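Local coordinates for aromatic-ring-hydroxylating dioxygenase beta subunit (Catenulispora acidiphila, PDB 6VW4), which is of unknown function but adopts an NTF2-like fold that binds a tricyclic polyketide-type acid, any dioxygenase activity being doubtful, at residues Val96-Thr102 / Cys118-Leu124; Leu10-Gln15 / Met82-Asp86; Met22-Glu27 / Gln75-Phe80. All coordinates share one frame; numbering follows the deposited sequence.

Contact 1: Val96-Thr102 / Cys118-Leu124. With SDN ([(3S)-9-hydroxy-1-methyl-10-oxo-4,10-dihydro-3H-benzo[g]isochromen-3-yl]acetic acid), chain C.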
loop_
_atom_site.group_PDB
_atom_site.type_symbol
_atom_site.label_atom_id
_atom_site.label_comp_id
_atom_site.label_asym_id
_atom_site.label_seq_id
_atom_site.Cartn_x
_atom_site.Cartn_y
_atom_site.Cartn_z
ATOM N N VAL A 96 -14.681 -16.153 -0.598
ATOM C CA VAL A 96 -14.227 -15.085 0.285
ATOM C C VAL A 96 -14.450 -13.734 -0.366
ATOM O O VAL A 96 -14.180 -13.537 -1.556
ATOM C CB VAL A 96 -12.748 -15.254 0.685
ATOM C CG1 VAL A 96 -11.857 -15.142 -0.503
ATOM C CG2 VAL A 96 -12.372 -14.227 1.752
ATOM N N GLN A 97 -14.942 -12.803 0.433
ATOM C CA GLN A 97 -15.121 -11.425 0.024
ATOM C C GLN A 97 -13.935 -10.573 0.469
ATOM O O GLN A 97 -13.515 -10.650 1.620
ATOM C CB GLN A 97 -16.405 -10.870 0.618
ATOM C CG GLN A 97 -16.735 -9.469 0.127
ATOM C CD GLN A 97 -17.997 -8.932 0.768
ATOM O OE1 GLN A 97 -17.953 -8.209 1.765
ATOM N NE2 GLN A 97 -19.134 -9.267 0.177
ATOM N N ALA A 98 -13.435 -9.743 -0.444
ATOM C CA ALA A 98 -12.317 -8.854 -0.205
ATOM C C ALA A 98 -12.712 -7.420 -0.533
ATOM O O ALA A 98 -13.001 -7.101 -1.693
ATOM C CB ALA A 98 -11.118 -9.258 -1.060
ATOM N N ASP A 99 -12.653 -6.550 0.474
ATOM C CA ASP A 99 -12.836 -5.105 0.315
ATOM C C ASP A 99 -11.497 -4.393 0.447
ATOM O O ASP A 99 -10.742 -4.647 1.394
ATOM C CB ASP A 99 -13.797 -4.533 1.361
ATOM C CG ASP A 99 -15.217 -5.072 1.210
ATOM O OD1 ASP A 99 -15.715 -5.033 0.075
ATOM O OD2 ASP A 99 -15.827 -5.526 2.203
ATOM N N PHE A 100 -11.225 -3.476 -0.469
ATOM C CA PHE A 100 -9.947 -2.806 -0.451
ATOM C C PHE A 100 -10.017 -1.516 -1.261
ATOM O O PHE A 100 -11.019 -1.203 -1.894
ATOM C CB PHE A 100 -8.848 -3.763 -0.972
ATOM C CG PHE A 100 -9.065 -4.235 -2.377
ATOM C CD1 PHE A 100 -9.890 -5.341 -2.649
ATOM C CD2 PHE A 100 -8.458 -3.587 -3.431
ATOM C CE1 PHE A 100 -10.088 -5.793 -3.950
ATOM C CE2 PHE A 100 -8.658 -4.031 -4.775
ATOM C CZ PHE A 100 -9.472 -5.127 -5.027
ATOM N N TYR A 101 -8.915 -0.766 -1.202
ATOM C CA TYR A 101 -8.735 0.497 -1.895
ATOM C C TYR A 101 -7.788 0.274 -3.058
ATOM O O TYR A 101 -6.808 -0.485 -2.955
ATOM C CB TYR A 101 -8.162 1.589 -0.963
ATOM C CG TYR A 101 -9.089 2.074 0.148
ATOM C CD1 TYR A 101 -10.448 1.725 0.171
ATOM C CD2 TYR A 101 -8.597 2.876 1.177
ATOM C CE1 TYR A 101 -11.278 2.196 1.169
ATOM C CE2 TYR A 101 -9.393 3.337 2.160
ATOM C CZ TYR A 101 -10.742 3.022 2.140
ATOM O OH TYR A 101 -11.527 3.493 3.156
ATOM N N THR A 102 -8.080 0.944 -4.159
ATOM C CA THR A 102 -7.169 1.031 -5.284
ATOM C C THR A 102 -6.822 2.486 -5.528
ATOM O O THR A 102 -7.690 3.355 -5.438
ATOM C CB THR A 102 -7.761 0.451 -6.580
ATOM O OG1 THR A 102 -8.107 -0.910 -6.353
ATOM C CG2 THR A 102 -6.699 0.495 -7.676
ATOM N N CYS A 118 -10.262 4.417 -5.812
ATOM C CA CYS A 118 -11.367 3.488 -6.051
ATOM C C CYS A 118 -11.552 2.432 -4.963
ATOM O O CYS A 118 -10.673 1.586 -4.749
ATOM C CB CYS A 118 -11.170 2.731 -7.366
ATOM S SG CYS A 118 -10.949 3.683 -8.871
ATOM N N PRO A 119 -12.668 2.443 -4.256
ATOM C CA PRO A 119 -13.002 1.294 -3.409
ATOM C C PRO A 119 -13.471 0.151 -4.296
ATOM O O PRO A 119 -14.164 0.357 -5.298
ATOM C CB PRO A 119 -14.122 1.814 -2.492
ATOM C CG PRO A 119 -14.626 3.040 -3.112
ATOM C CD PRO A 119 -13.624 3.550 -4.119
ATOM N N VAL A 120 -13.038 -1.055 -3.955
ATOM C CA VAL A 120 -13.270 -2.227 -4.787
ATOM C C VAL A 120 -13.717 -3.368 -3.896
ATOM O O VAL A 120 -13.174 -3.564 -2.799
ATOM C CB VAL A 120 -12.016 -2.636 -5.576
ATOM C CG1 VAL A 120 -12.322 -3.852 -6.488
ATOM C CG2 VAL A 120 -11.499 -1.491 -6.384
ATOM N N ARG A 121 -14.661 -4.157 -4.389
ATOM C CA ARG A 121 -15.034 -5.420 -3.755
ATOM C C ARG A 121 -14.758 -6.589 -4.697
ATOM O O ARG A 121 -15.242 -6.614 -5.839
ATOM C CB ARG A 121 -16.502 -5.425 -3.352
ATOM C CG ARG A 121 -16.946 -6.791 -2.838
ATOM C CD ARG A 121 -18.286 -6.750 -2.116
ATOM N NE ARG A 121 -18.241 -6.024 -0.857
ATOM C CZ ARG A 121 -19.304 -5.676 -0.140
ATOM N NH1 ARG A 121 -20.520 -5.991 -0.558
ATOM N NH2 ARG A 121 -19.146 -5.012 1.000
ATOM N N ASP A 122 -13.970 -7.546 -4.224
ATOM C CA ASP A 122 -13.700 -8.780 -4.940
ATOM C C ASP A 122 -14.423 -9.920 -4.232
ATOM O O ASP A 122 -14.589 -9.899 -3.005
ATOM C CB ASP A 122 -12.205 -9.114 -4.962
ATOM C CG ASP A 122 -11.451 -8.397 -6.036
ATOM O OD1 ASP A 122 -12.097 -7.692 -6.851
ATOM O OD2 ASP A 122 -10.207 -8.564 -6.072
ATOM N N VAL A 123 -14.828 -10.929 -5.002
ATOM C CA VAL A 123 -15.246 -12.220 -4.452
ATOM C C VAL A 123 -14.333 -13.281 -5.059
ATOM O O VAL A 123 -14.199 -13.365 -6.289
ATOM C CB VAL A 123 -16.717 -12.532 -4.739
ATOM C CG1 VAL A 123 -17.044 -13.924 -4.223
ATOM C CG2 VAL A 123 -17.647 -11.472 -4.074
ATOM N N LEU A 124 -13.662 -14.052 -4.202
ATOM C CA LEU A 124 -12.735 -15.090 -4.636
ATOM C C LEU A 124 -13.276 -16.459 -4.238
ATOM O O LEU A 124 -13.950 -16.611 -3.212
ATOM C CB LEU A 124 -11.330 -14.927 -4.034
ATOM C CG LEU A 124 -10.658 -13.632 -4.548
ATOM C CD1 LEU A 124 -10.712 -12.575 -3.460
ATOM C CD2 LEU A 124 -9.239 -13.773 -4.932
HETATM O O4 SDN C . -8.602 -4.270 -12.735
HETATM C C11 SDN C . -8.846 -3.351 -11.714
HETATM C C12 SDN C . -9.187 -2.026 -11.982
HETATM C C13 SDN C . -9.302 -1.576 -13.457
HETATM O O5 SDN C . -9.102 -2.351 -14.334
HETATM C C14 SDN C . -9.673 -0.137 -13.761
HETATM C C15 SDN C . -9.813 0.318 -15.234
HETATM O O3 SDN C . -10.729 1.409 -15.468
HETATM C C16 SDN C . -9.184 -0.438 -16.414
HETATM C C10 SDN C . -8.697 -3.749 -10.395
HETATM C C9 SDN C . -8.916 -2.844 -9.345
HETATM C C8 SDN C . -9.270 -1.530 -9.611
HETATM C C7 SDN C . -9.400 -1.108 -10.931
HETATM C C6 SDN C . -9.784 0.379 -11.224
HETATM C C5 SDN C . -9.915 0.799 -12.687
HETATM C C4 SDN C . -10.291 2.180 -12.989
HETATM C C3 SDN C . -10.701 2.451 -14.428
HETATM C C2 SDN C . -9.577 3.389 -14.828
HETATM C C1 SDN C . -9.844 4.859 -15.081
HETATM O O2 SDN C . -10.994 5.321 -14.899
HETATM O O1 SDN C . -8.888 5.584 -15.483
HETATM O O HOH W 1 -15.104 -2.239 -1.102
#
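Val96-Thr102 and Cys118-Leu124 are the two arms of an antiparallel beta hairpin in the curved sheet of this NTF2-like fold. Backbone hydrogen bonds zip them together in four pairs, Val96 with Leu124, Ala98 with Asp122, Phe100 with Val120 and Thr102 with Cys118. Polar contacts gather on the face of Gln97, Asp99 and Arg121. Arg121 NE gives Asp99 OD1 a nearly straight salt-bridge hydrogen bond of 2.9 Å (172°); OD1 lies in the guanidinium plane and accepts on its syn lone pair. Gln97, extended with CG anti to its backbone N (chi1 -174°), lays its amide over the guanidinium, the two planes only 8° apart. An alanine in place of Asp99 removes the carboxylate, which would probably leave the Arg121 guanidinium without its in-plane mate and freer to swing off the Gln97 amide. Packing rules the face of Phe100, Thr102 and Val120, which runs toward the ligand. Val120 CB sits over one face of the Phe100 ring, 3.9 Å from its centroid. Asp122, beside that ring, has its carboxylate tied to Arg137 and Gln18. At the pocket end Thr102 OG1 touches Val120 CG2 at 3.4 Å and ligand atom C8 at 3.5 Å.

Contact 2: Leu10-Gln15 / Met82-Asp86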
loop_
_atom_site.group_PDB
_atom_site.type_symbol
_atom_site.label_atom_id
_atom_site.label_comp_id
_atom_site.label_asym_id
_atom_site.label_seq_id
_atom_site.Cartn_x
_atom_site.Cartn_y
_atom_site.Cartn_z
ATOM N N LEU A 10 -4.894 -17.037 4.492
ATOM C CA LEU A 10 -5.722 -16.607 3.376
ATOM C C LEU A 10 -5.508 -15.128 3.064
ATOM O O LEU A 10 -5.574 -14.719 1.903
ATOM C CB LEU A 10 -7.186 -16.886 3.697
ATOM C CG LEU A 10 -8.200 -16.582 2.597
ATOM C CD1 LEU A 10 -8.021 -17.372 1.359
ATOM C CD2 LEU A 10 -9.528 -16.822 3.252
ATOM N N TYR A 11 -5.261 -14.314 4.087
ATOM C CA TYR A 11 -5.074 -12.882 3.866
ATOM C C TYR A 11 -3.859 -12.642 2.976
ATOM O O TYR A 11 -3.936 -11.950 1.952
ATOM C CB TYR A 11 -4.944 -12.188 5.236
ATOM C CG TYR A 11 -4.985 -10.704 5.214
ATOM C CD1 TYR A 11 -3.810 -9.961 5.075
ATOM C CD2 TYR A 11 -6.175 -10.036 5.332
ATOM C CE1 TYR A 11 -3.839 -8.596 5.051
ATOM C CE2 TYR A 11 -6.216 -8.671 5.325
ATOM C CZ TYR A 11 -5.051 -7.957 5.168
ATOM O OH TYR A 11 -5.124 -6.605 5.162
ATOM N N ALA A 12 -2.744 -13.274 3.313
ATOM C CA ALA A 12 -1.555 -13.209 2.459
ATOM C C ALA A 12 -1.793 -13.822 1.076
ATOM O O ALA A 12 -1.265 -13.329 0.066
ATOM C CB ALA A 12 -0.380 -13.911 3.147
ATOM N N GLU A 13 -2.538 -14.920 1.010
ATOM C CA GLU A 13 -2.815 -15.528 -0.290
ATOM C C GLU A 13 -3.627 -14.587 -1.188
ATOM O O GLU A 13 -3.381 -14.508 -2.396
ATOM C CB GLU A 13 -3.552 -16.853 -0.080
ATOM C CG GLU A 13 -3.340 -17.861 -1.195
ATOM C CD GLU A 13 -4.249 -19.093 -1.113
ATOM O OE1 GLU A 13 -4.852 -19.376 -0.055
ATOM O OE2 GLU A 13 -4.365 -19.772 -2.154
ATOM N N VAL A 14 -4.608 -13.866 -0.625
ATOM C CA VAL A 14 -5.367 -12.903 -1.442
ATOM C C VAL A 14 -4.456 -11.776 -1.946
ATOM O O VAL A 14 -4.497 -11.401 -3.131
ATOM C CB VAL A 14 -6.566 -12.337 -0.671
ATOM C CG1 VAL A 14 -7.206 -11.172 -1.504
ATOM C CG2 VAL A 14 -7.578 -13.441 -0.360
ATOM N N GLN A 15 -3.597 -11.245 -1.071
ATOM C CA GLN A 15 -2.678 -10.193 -1.502
ATOM C C GLN A 15 -1.759 -10.681 -2.618
ATOM O O GLN A 15 -1.507 -9.952 -3.587
ATOM C CB GLN A 15 -1.835 -9.710 -0.334
ATOM C CG GLN A 15 -2.584 -9.142 0.801
ATOM C CD GLN A 15 -1.663 -8.902 1.995
ATOM O OE1 GLN A 15 -1.294 -9.833 2.743
ATOM N NE2 GLN A 15 -1.263 -7.668 2.164
ATOM N N MET A 82 -5.341 -1.499 2.144
ATOM C CA MET A 82 -6.491 -1.525 3.044
ATOM C C MET A 82 -7.376 -2.727 2.795
ATOM O O MET A 82 -8.578 -2.612 2.666
ATOM C CB MET A 82 -7.278 -0.211 2.979
ATOM C CG MET A 82 -6.288 1.036 3.240
ATOM S SD MET A 82 -5.244 1.154 4.756
ATOM C CE MET A 82 -6.401 1.200 6.112
ATOM N N LEU A 83 -6.769 -3.901 2.767
ATOM C CA LEU A 83 -7.540 -5.104 2.469
ATOM C C LEU A 83 -8.231 -5.604 3.738
ATOM O O LEU A 83 -7.581 -5.770 4.775
ATOM C CB LEU A 83 -6.657 -6.221 1.906
ATOM C CG LEU A 83 -7.287 -7.632 1.746
ATOM C CD1 LEU A 83 -8.318 -7.556 0.627
ATOM C CD2 LEU A 83 -6.220 -8.668 1.389
ATOM N N ALA A 84 -9.545 -5.846 3.665
ATOM C CA ALA A 84 -10.264 -6.575 4.717
ATOM C C ALA A 84 -11.011 -7.751 4.089
ATOM O O ALA A 84 -11.645 -7.595 3.044
ATOM C CB ALA A 84 -11.232 -5.653 5.475
ATOM N N ILE A 85 -10.874 -8.944 4.655
ATOM C CA ILE A 85 -11.523 -10.123 4.091
ATOM C C ILE A 85 -12.623 -10.599 5.048
ATOM O O ILE A 85 -12.614 -10.310 6.255
ATOM C CB ILE A 85 -10.534 -11.268 3.796
ATOM C CG1 ILE A 85 -9.886 -11.720 5.104
ATOM C CG2 ILE A 85 -9.517 -10.881 2.743
ATOM C CD1 ILE A 85 -8.922 -12.915 4.926
ATOM N N ASP A 86 -13.603 -11.311 4.483
ATOM C CA ASP A 86 -14.708 -11.897 5.249
ATOM C C ASP A 86 -15.206 -13.179 4.575
ATOM O O ASP A 86 -15.196 -13.308 3.340
ATOM C CB ASP A 86 -15.864 -10.900 5.408
HETATM O O HOH W 2 -4.102 -4.318 3.776
#
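Tyr11 and Leu83 reach for each other from opposite directions, the tyrosine from the helix and the leucine from the strand. The phenol passes under the leucine's methyl until its hydroxyl arrives at the strand backbone, where Tyr11 OH donates to Leu83 O at 2.6 Å. The donor stands tilted 26° from the carbonyl plane. Leu83, with CG anti to the backbone N (chi1 171°), carries its methyl CD2 over one face of the Tyr11 ring, 4.0 Å from the centroid and close to the ring normal, a CH-pi contact. Ile85 meets the same ring differently: CD1 comes to the edge, 4.0 Å from Tyr11 CD2, and also rests against Tyr11 CA. Here the N-terminal helix of the NTF2-like fold, 8-26, lies across the end of strand 75-86, an outermost strand of the chain's sheet, with the short axes 9.5 Å apart and at 125°. One turn along the helix, Val14 CG1 closes on Leu83 CD2 at 4.0 Å, and the aliphatic part of Gln15 presses on that methyl too, CG to CD2 3.7 Å. Gln15 of the second subunit packs on Tyr11, and Gln16 of that subunit bonds to Ile85 O. A water 2.9 Å from Tyr11 OH donates to it and accepts from Leu83 N, giving the phenol oxygen a second polar partner.

Contact 3: Met22-Glu27 / Gln75-Phe80. With SDN ([(3S)-9-hydroxy-1-methyl-10-oxo-4,10-dihydro-3H-benzo[g]isochromen-3-yl]acetic acid), chain C.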
loop_
_atom_site.group_PDB
_atom_site.type_symbol
_atom_site.label_atom_id
_atom_site.label_comp_id
_atom_site.label_asym_id
_atom_site.label_seq_id
_atom_site.Cartn_x
_atom_site.Cartn_y
_atom_site.Cartn_z
ATOM N N MET A 22 -2.541 -7.935 -10.997
ATOM C CA MET A 22 -2.292 -6.574 -11.457
ATOM C C MET A 22 -0.950 -6.439 -12.157
ATOM O O MET A 22 -0.794 -5.555 -13.003
ATOM C CB MET A 22 -2.370 -5.564 -10.312
ATOM C CG MET A 22 -3.715 -5.378 -9.696
ATOM S SD MET A 22 -5.107 -5.679 -10.854
ATOM C CE MET A 22 -5.062 -3.907 -11.430
ATOM N N HIS A 23 0.034 -7.275 -11.820
ATOM C CA HIS A 23 1.282 -7.243 -12.588
ATOM C C HIS A 23 1.007 -7.570 -14.053
ATOM O O HIS A 23 1.532 -6.917 -14.964
ATOM C CB HIS A 23 2.335 -8.205 -12.015
ATOM C CG HIS A 23 2.866 -7.805 -10.658
ATOM N ND1 HIS A 23 3.578 -8.670 -9.848
ATOM C CD2 HIS A 23 2.773 -6.636 -9.965
ATOM C CE1 HIS A 23 3.897 -8.055 -8.719
ATOM N NE2 HIS A 23 3.428 -6.819 -8.769
ATOM N N ALA A 24 0.127 -8.534 -14.288
ATOM C CA ALA A 24 -0.225 -8.916 -15.644
ATOM C C ALA A 24 -1.041 -7.819 -16.321
ATOM O O ALA A 24 -0.770 -7.458 -17.466
ATOM C CB ALA A 24 -0.987 -10.245 -15.620
ATOM N N LEU A 25 -2.038 -7.266 -15.629
ATOM C CA LEU A 25 -2.844 -6.203 -16.227
ATOM C C LEU A 25 -1.975 -5.008 -16.629
ATOM O O LEU A 25 -2.048 -4.516 -17.770
ATOM C CB LEU A 25 -3.928 -5.774 -15.240
ATOM C CG LEU A 25 -4.645 -4.494 -15.672
ATOM C CD1 LEU A 25 -5.430 -4.846 -16.918
ATOM C CD2 LEU A 25 -5.571 -3.902 -14.649
ATOM N N ASP A 26 -1.130 -4.537 -15.701
ATOM C CA ASP A 26 -0.384 -3.303 -15.929
ATOM C C ASP A 26 0.699 -3.477 -16.986
ATOM O O ASP A 26 1.152 -2.480 -17.546
ATOM C CB ASP A 26 0.272 -2.793 -14.637
ATOM C CG ASP A 26 -0.752 -2.351 -13.566
ATOM O OD1 ASP A 26 -1.892 -2.009 -13.919
ATOM O OD2 ASP A 26 -0.409 -2.358 -12.356
ATOM N N GLU A 27 1.145 -4.707 -17.256
ATOM C CA GLU A 27 2.063 -4.947 -18.359
ATOM C C GLU A 27 1.331 -5.307 -19.649
ATOM O O GLU A 27 1.969 -5.718 -20.610
ATOM C CB GLU A 27 3.093 -6.023 -17.988
ATOM C CG GLU A 27 3.997 -5.678 -16.753
ATOM C CD GLU A 27 5.018 -4.510 -16.964
ATOM O OE1 GLU A 27 5.724 -4.132 -15.982
ATOM O OE2 GLU A 27 5.120 -3.960 -18.094
ATOM N N GLN A 75 2.249 3.992 -19.143
ATOM C CA GLN A 75 2.441 2.938 -18.141
ATOM C C GLN A 75 1.534 3.191 -16.946
ATOM O O GLN A 75 1.764 4.119 -16.171
ATOM C CB GLN A 75 3.898 2.837 -17.689
ATOM C CG GLN A 75 4.180 1.641 -16.763
ATOM C CD GLN A 75 3.788 0.296 -17.381
ATOM O OE1 GLN A 75 4.384 -0.133 -18.369
ATOM N NE2 GLN A 75 2.780 -0.369 -16.804
ATOM N N ARG A 76 0.533 2.361 -16.792
ATOM C CA ARG A 76 -0.348 2.422 -15.643
ATOM C C ARG A 76 0.118 1.460 -14.549
ATOM O O ARG A 76 0.772 0.450 -14.818
ATOM C CB ARG A 76 -1.764 2.038 -16.020
ATOM C CG ARG A 76 -2.213 2.492 -17.381
ATOM C CD ARG A 76 -3.578 3.174 -17.282
ATOM N NE ARG A 76 -4.573 2.353 -16.597
ATOM C CZ ARG A 76 -5.730 2.815 -16.134
ATOM N NH1 ARG A 76 -6.032 4.097 -16.284
ATOM N NH2 ARG A 76 -6.577 2.001 -15.515
ATOM N N ARG A 77 -0.232 1.800 -13.305
ATOM C CA ARG A 77 0.047 1.017 -12.111
ATOM C C ARG A 77 -1.181 1.083 -11.223
ATOM O O ARG A 77 -1.767 2.152 -11.071
ATOM C CB ARG A 77 1.232 1.542 -11.305
ATOM C CG ARG A 77 2.582 1.429 -11.964
ATOM C CD ARG A 77 2.944 0.007 -12.298
ATOM N NE ARG A 77 4.121 0.005 -13.138
ATOM C CZ ARG A 77 4.541 -1.040 -13.828
ATOM N NH1 ARG A 77 3.875 -2.165 -13.761
ATOM N NH2 ARG A 77 5.621 -0.945 -14.582
ATOM N N HIS A 78 -1.575 -0.047 -10.651
ATOM C CA HIS A 78 -2.675 -0.116 -9.704
ATOM C C HIS A 78 -2.105 -0.510 -8.361
ATOM O O HIS A 78 -1.583 -1.625 -8.220
ATOM C CB HIS A 78 -3.716 -1.154 -10.110
ATOM C CG HIS A 78 -4.449 -0.791 -11.343
ATOM N ND1 HIS A 78 -3.900 -0.928 -12.593
ATOM C CD2 HIS A 78 -5.686 -0.273 -11.522
ATOM C CE1 HIS A 78 -4.763 -0.493 -13.494
ATOM N NE2 HIS A 78 -5.862 -0.111 -12.870
ATOM N N MET A 79 -2.254 0.362 -7.371
ATOM C CA MET A 79 -1.770 0.107 -6.022
ATOM C C MET A 79 -2.919 -0.215 -5.096
ATOM O O MET A 79 -3.749 0.660 -4.802
ATOM C CB MET A 79 -1.024 1.327 -5.503
ATOM C CG MET A 79 0.327 1.396 -6.098
ATOM S SD MET A 79 0.930 3.073 -6.208
ATOM C CE MET A 79 2.429 2.679 -7.173
ATOM N N PHE A 80 -2.888 -1.419 -4.557
ATOM C CA PHE A 80 -3.931 -1.870 -3.669
ATOM C C PHE A 80 -3.490 -1.631 -2.234
ATOM O O PHE A 80 -2.344 -1.909 -1.888
ATOM C CB PHE A 80 -4.189 -3.340 -3.917
ATOM C CG PHE A 80 -4.911 -3.656 -5.199
ATOM C CD1 PHE A 80 -5.105 -2.704 -6.173
ATOM C CD2 PHE A 80 -5.379 -4.962 -5.437
ATOM C CE1 PHE A 80 -5.786 -3.020 -7.340
ATOM C CE2 PHE A 80 -6.052 -5.277 -6.597
ATOM C CZ PHE A 80 -6.249 -4.311 -7.553
HETATM O O4 SDN C . -8.602 -4.270 -12.735
HETATM C C11 SDN C . -8.846 -3.351 -11.714
HETATM C C12 SDN C . -9.187 -2.026 -11.982
HETATM C C13 SDN C . -9.302 -1.576 -13.457
HETATM O O5 SDN C . -9.102 -2.351 -14.334
HETATM C C14 SDN C . -9.673 -0.137 -13.761
HETATM C C15 SDN C . -9.813 0.318 -15.234
HETATM O O3 SDN C . -10.729 1.409 -15.468
HETATM C C16 SDN C . -9.184 -0.438 -16.414
HETATM C C10 SDN C . -8.697 -3.749 -10.395
HETATM C C9 SDN C . -8.916 -2.844 -9.345
HETATM C C8 SDN C . -9.270 -1.530 -9.611
HETATM C C7 SDN C . -9.400 -1.108 -10.931
HETATM C C6 SDN C . -9.784 0.379 -11.224
HETATM C C5 SDN C . -9.915 0.799 -12.687
HETATM C C4 SDN C . -10.291 2.180 -12.989
HETATM C C3 SDN C . -10.701 2.451 -14.428
HETATM C C2 SDN C . -9.577 3.389 -14.828
HETATM C C1 SDN C . -9.844 4.859 -15.081
HETATM O O2 SDN C . -10.994 5.321 -14.899
HETATM O O1 SDN C . -8.888 5.584 -15.483
HETATM O O HOH W 3 0.013 0.232 -18.668
#
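Asp26, on the last turn of helix 8-26, spreads its carboxylate against the strand so that both oxygens hold His78. OD1 accepts a hydrogen bond from His78 ND1 at 2.6 Å through its syn lone pair, with carboxylate and ring only 10° from coplanar, which fixes the rotation of the imidazole. OD2 accepts from His78 N at 3.1 Å, the donor on the syn side but 33° out of the carboxylate plane, and also bonds to Tyr101 OH of the third subunit. The Asp26 carbonyl is used as well: Gln75 NE2 reaches O at 2.8 Å from above the carbonyl plane. This helix-on-sheet packing lines the cone-shaped pocket of the NTF2-like fold, and the ligand lies beside His78, whose NE2 is 3.8 Å from its C13. Met22 bends at chi2 and chi3 to put its sulfur near Phe80, a Met-aromatic contact approaching obliquely with SD 4.8 Å from the ring centroid, and CG meets Phe80 CZ at 3.5 Å. Farther out, Glu27 makes a weak salt bridge to Arg77, whose stronger partner is Asp142 of the third subunit. Arg76 turns to the ligand instead, and NH1 gives the acetate oxygen O1 a weak hydrogen bond of 3.3 Å.

How the contacts relate
From the N terminus the chain runs down helix 8-26, whose early turns supply 10-15 to contact 2 and whose last turn, with the residue after it, supplies 22-27 to contact 3. It returns on strand 75-86, first meeting the helix end at 75-80 and then the helix start at 82-86, so the loop closed by contact 3 nests inside that of contact 2. Contact 1 follows in series: strand 96-108 lies next to 75-86 in the sheet and turns straight back into 111-126. Asp99 O and Ala84 N probably hydrogen-bond contact 1 to contact 2, while Phe100 and Thr102 pack on Phe80 of contact 3. Contacts 1 and 3 both touch the ligand.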